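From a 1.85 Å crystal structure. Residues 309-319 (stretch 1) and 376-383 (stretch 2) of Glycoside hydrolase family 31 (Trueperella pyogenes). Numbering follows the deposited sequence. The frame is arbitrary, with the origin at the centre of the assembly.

Stretch 1 (309-319) LVMEQMDRHRN
Stretch 2 376-383: ELHERGIR

The apolar centre of the contact is built around Leu377, which lies in the last helical turn of stretch 2 and points toward the helix of residues 309-319. The m,t rotamer (chi1 -70°, chi2 179°) places Leu377 CD2 3.7 Å from Met314 CG and 3.8 Å from Met311 SD, while Leu377 CD1 lies 4.5 Å from Val310 CG1. The three partners are spaced at i, i+1 and i+4, so they share one side of a regular helix, whose backbone bonds include Met314 N to Val310 O (3.0 Å) and Asp315 N to Met311 O (2.8 Å). In register, the CA atoms of Met314 and Leu377 are 8.3 Å apart, and those of Arg318 and Arg380 9.3 Å.

Met314 directs its CA-to-CB bond toward stretch 2, but with chi1 -59°, chi2 -60° and chi3 94° its end leads away; even so, its SD reaches within 4.0 Å of Ile382 CD1. Met311 behaves in the contrary manner: its CA-to-CB bond points sideways, and an m,m,m side chain brings the end nearer.

Ile382 (phi/psi -115/129, rotamer m,t), whose CA-to-CB bond points toward the helix of stretch 1, follows directly on the turn that ends the helix of stretch 2. After that helix, Arg380 adopts -86/4 and Gly381 76/27, a Schellman motif closed by Ile382 N to Leu377 O at 3.0 Å and Gly381 N to His378 O at 2.9 Å. The positive phi at Gly381 favours glycine.

Arg380 carries the contact to its polar edge and has the largest area covered by the opposing stretch. Its side chain is nearly extended beyond chi1 (-56°, -169°, -162°, chi4 -178°), its NH2 end reaching Met311, whose CE lies 3.6 Å from Arg380 NH2. At the edge of the guanidinium, Asp315 OD1 (chi1 -66°, chi2 -14°) accepts hydrogen bonds from Arg380 NH1 and Arg380 NH2, both at 2.8 Å, with N-H...O angles of 142° and 141°. One carboxylate oxygen thus receives both terminal nitrogens in a forked salt bridge. Arg380 NH1 also donates to a water at 2.8 Å, and this water donates to Met314 O at 3.0 Å, tying the arginine to the helix backbone.

Over one face of this guanidinium lies that of Arg318 (173°, -153°, -103°, chi4 158°), stacked with centres 3.6 Å apart and planes at 23°. Arg318 NH2 approaches Arg380 NE to 3.2 Å, but both are donors and no hydrogen bond forms. Asp315 partly offsets the paired positive charges: its OD1 is also 3.9 Å from Arg318 NH1, a long salt bridge of charge alone, since the oxygen lies well out of that guanidinium plane.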

# COMPACT_ATOMS: atom_id res chain seq x y z
N LEU A 309 29.65 -2.97 -3.63
CA LEU A 309 28.74 -2.07 -4.35
C LEU A 309 28.12 -0.99 -3.45
O LEU A 309 27.97 0.15 -3.88
CB LEU A 309 27.66 -2.85 -5.09
CG LEU A 309 28.18 -3.63 -6.29
CD1 LEU A 309 27.20 -4.73 -6.68
CD2 LEU A 309 28.47 -2.70 -7.47
N VAL A 310 27.78 -1.34 -2.21
CA VAL A 310 27.21 -0.38 -1.27
C VAL A 310 28.25 0.70 -0.96
O VAL A 310 27.98 1.92 -1.07
CB VAL A 310 26.70 -1.03 0.03
CG1 VAL A 310 26.33 0.02 1.05
CG2 VAL A 310 25.51 -1.95 -0.25
N MET A 311 29.44 0.26 -0.59
CA MET A 311 30.47 1.18 -0.16
C MET A 311 30.95 2.08 -1.30
O MET A 311 31.27 3.23 -1.04
CB MET A 311 31.63 0.41 0.46
CG MET A 311 31.26 -0.27 1.76
SD MET A 311 30.62 0.84 3.04
CE MET A 311 32.10 1.72 3.51
N GLU A 312 30.98 1.57 -2.53
CA GLU A 312 31.31 2.39 -3.71
C GLU A 312 30.37 3.62 -3.82
O GLU A 312 30.83 4.75 -4.09
CB GLU A 312 31.26 1.56 -5.01
CG GLU A 312 31.33 2.38 -6.31
CD GLU A 312 31.21 1.56 -7.59
OE1 GLU A 312 30.68 0.42 -7.56
OE2 GLU A 312 31.63 2.07 -8.66
N GLN A 313 29.08 3.39 -3.62
CA GLN A 313 28.11 4.46 -3.68
C GLN A 313 28.19 5.43 -2.51
O GLN A 313 28.08 6.63 -2.71
CB GLN A 313 26.70 3.89 -3.84
CG GLN A 313 26.53 3.09 -5.14
CD GLN A 313 26.89 3.86 -6.39
OE1 GLN A 313 26.72 5.08 -6.49
NE2 GLN A 313 27.44 3.14 -7.36
N MET A 314 28.46 4.90 -1.30
CA MET A 314 28.65 5.77 -0.13
C MET A 314 29.92 6.62 -0.31
O MET A 314 29.90 7.82 -0.02
CB MET A 314 28.70 4.96 1.16
CG MET A 314 27.44 4.14 1.45
SD MET A 314 25.95 5.13 1.59
CE MET A 314 25.33 5.04 -0.08
N ASP A 315 31.00 6.03 -0.82
CA ASP A 315 32.22 6.81 -1.10
C ASP A 315 31.94 7.87 -2.18
O ASP A 315 32.43 8.99 -2.09
CB ASP A 315 33.40 5.92 -1.52
CG ASP A 315 33.89 4.99 -0.42
OD1 ASP A 315 33.53 5.17 0.80
OD2 ASP A 315 34.66 4.06 -0.76
N ARG A 316 31.13 7.54 -3.18
CA ARG A 316 30.81 8.51 -4.23
C ARG A 316 30.00 9.69 -3.68
O ARG A 316 30.31 10.84 -3.98
CB ARG A 316 30.13 7.85 -5.42
CG ARG A 316 29.96 8.75 -6.64
CD ARG A 316 31.27 9.06 -7.34
NE ARG A 316 31.08 9.90 -8.52
CZ ARG A 316 30.81 9.45 -9.75
NH1 ARG A 316 30.65 10.33 -10.74
NH2 ARG A 316 30.71 8.15 -10.03
N HIS A 317 28.99 9.41 -2.86
CA HIS A 317 28.26 10.47 -2.16
C HIS A 317 29.24 11.43 -1.44
O HIS A 317 29.16 12.65 -1.57
CB HIS A 317 27.25 9.90 -1.18
CG HIS A 317 25.92 9.64 -1.80
ND1 HIS A 317 25.03 10.64 -2.09
CD2 HIS A 317 25.34 8.49 -2.23
CE1 HIS A 317 23.96 10.13 -2.67
NE2 HIS A 317 24.11 8.82 -2.75
N ARG A 318 30.16 10.86 -0.69
CA ARG A 318 31.12 11.66 0.06
C ARG A 318 32.02 12.47 -0.89
O ARG A 318 32.22 13.67 -0.69
CB ARG A 318 31.95 10.74 0.95
CG ARG A 318 33.12 11.41 1.67
CD ARG A 318 34.22 10.39 1.96
NE ARG A 318 34.22 9.96 3.35
CZ ARG A 318 34.75 8.82 3.82
NH1 ARG A 318 35.32 7.90 3.02
NH2 ARG A 318 34.70 8.60 5.12
N ASN A 319 32.55 11.81 -1.91
CA ASN A 319 33.45 12.51 -2.85
C ASN A 319 32.74 13.57 -3.67
O ASN A 319 33.35 14.57 -4.02
CB ASN A 319 34.15 11.52 -3.77
CG ASN A 319 35.16 10.68 -3.03
OD1 ASN A 319 35.78 11.14 -2.07
ND2 ASN A 319 35.32 9.46 -3.46
N GLU A 376 31.49 1.28 10.13
CA GLU A 376 32.12 2.34 9.37
C GLU A 376 31.11 3.32 8.82
O GLU A 376 31.37 4.53 8.81
CB GLU A 376 33.01 1.78 8.25
CG GLU A 376 34.23 0.99 8.75
CD GLU A 376 35.13 1.75 9.74
OE1 GLU A 376 35.44 2.94 9.47
OE2 GLU A 376 35.54 1.15 10.76
N LEU A 377 29.96 2.83 8.36
CA LEU A 377 28.89 3.74 7.93
C LEU A 377 28.39 4.58 9.12
O LEU A 377 28.28 5.82 8.98
CB LEU A 377 27.80 2.99 7.18
CG LEU A 377 28.26 2.50 5.79
CD1 LEU A 377 27.14 1.75 5.13
CD2 LEU A 377 28.74 3.59 4.86
N HIS A 378 28.24 3.96 10.29
CA HIS A 378 27.88 4.72 11.50
C HIS A 378 28.88 5.83 11.81
O HIS A 378 28.47 6.92 12.16
CB HIS A 378 27.68 3.82 12.72
CG HIS A 378 26.40 3.05 12.70
ND1 HIS A 378 26.14 2.02 13.57
CD2 HIS A 378 25.29 3.18 11.92
CE1 HIS A 378 24.94 1.53 13.32
NE2 HIS A 378 24.39 2.22 12.34
N GLU A 379 30.17 5.57 11.65
CA GLU A 379 31.20 6.60 11.90
C GLU A 379 31.11 7.78 10.95
O GLU A 379 31.49 8.89 11.30
CB GLU A 379 32.60 6.00 11.84
CG GLU A 379 32.88 5.12 13.03
CD GLU A 379 34.20 4.40 12.93
OE1 GLU A 379 35.10 4.87 12.17
OE2 GLU A 379 34.34 3.37 13.63
N ARG A 380 30.58 7.53 9.76
CA ARG A 380 30.29 8.57 8.79
C ARG A 380 28.92 9.23 8.95
O ARG A 380 28.56 10.07 8.13
CB ARG A 380 30.36 7.99 7.39
CG ARG A 380 31.67 7.34 7.03
CD ARG A 380 31.63 7.09 5.54
NE ARG A 380 32.61 6.12 5.13
CZ ARG A 380 32.80 5.77 3.87
NH1 ARG A 380 32.08 6.30 2.89
NH2 ARG A 380 33.74 4.87 3.59
N GLY A 381 28.16 8.88 9.98
CA GLY A 381 26.84 9.45 10.17
C GLY A 381 25.76 8.90 9.25
O GLY A 381 24.80 9.58 8.99
N ILE A 382 25.92 7.66 8.77
CA ILE A 382 24.97 7.01 7.86
C ILE A 382 24.35 5.82 8.60
O ILE A 382 25.08 4.96 9.12
CB ILE A 382 25.67 6.53 6.57
CG1 ILE A 382 26.30 7.72 5.83
CG2 ILE A 382 24.68 5.83 5.64
CD1 ILE A 382 27.25 7.33 4.71
N ARG A 383 23.02 5.76 8.61
CA ARG A 383 22.30 4.62 9.19
C ARG A 383 21.96 3.57 8.13
O ARG A 383 21.92 3.89 6.94
CB ARG A 383 21.05 5.09 9.93
CG ARG A 383 21.33 5.57 11.35
CD ARG A 383 21.97 6.94 11.40
NE ARG A 383 22.13 7.38 12.80
CZ ARG A 383 22.56 8.58 13.17
NH1 ARG A 383 22.86 9.51 12.28
NH2 ARG A 383 22.67 8.87 14.47
O HOH W 1 30.04 8.27 2.96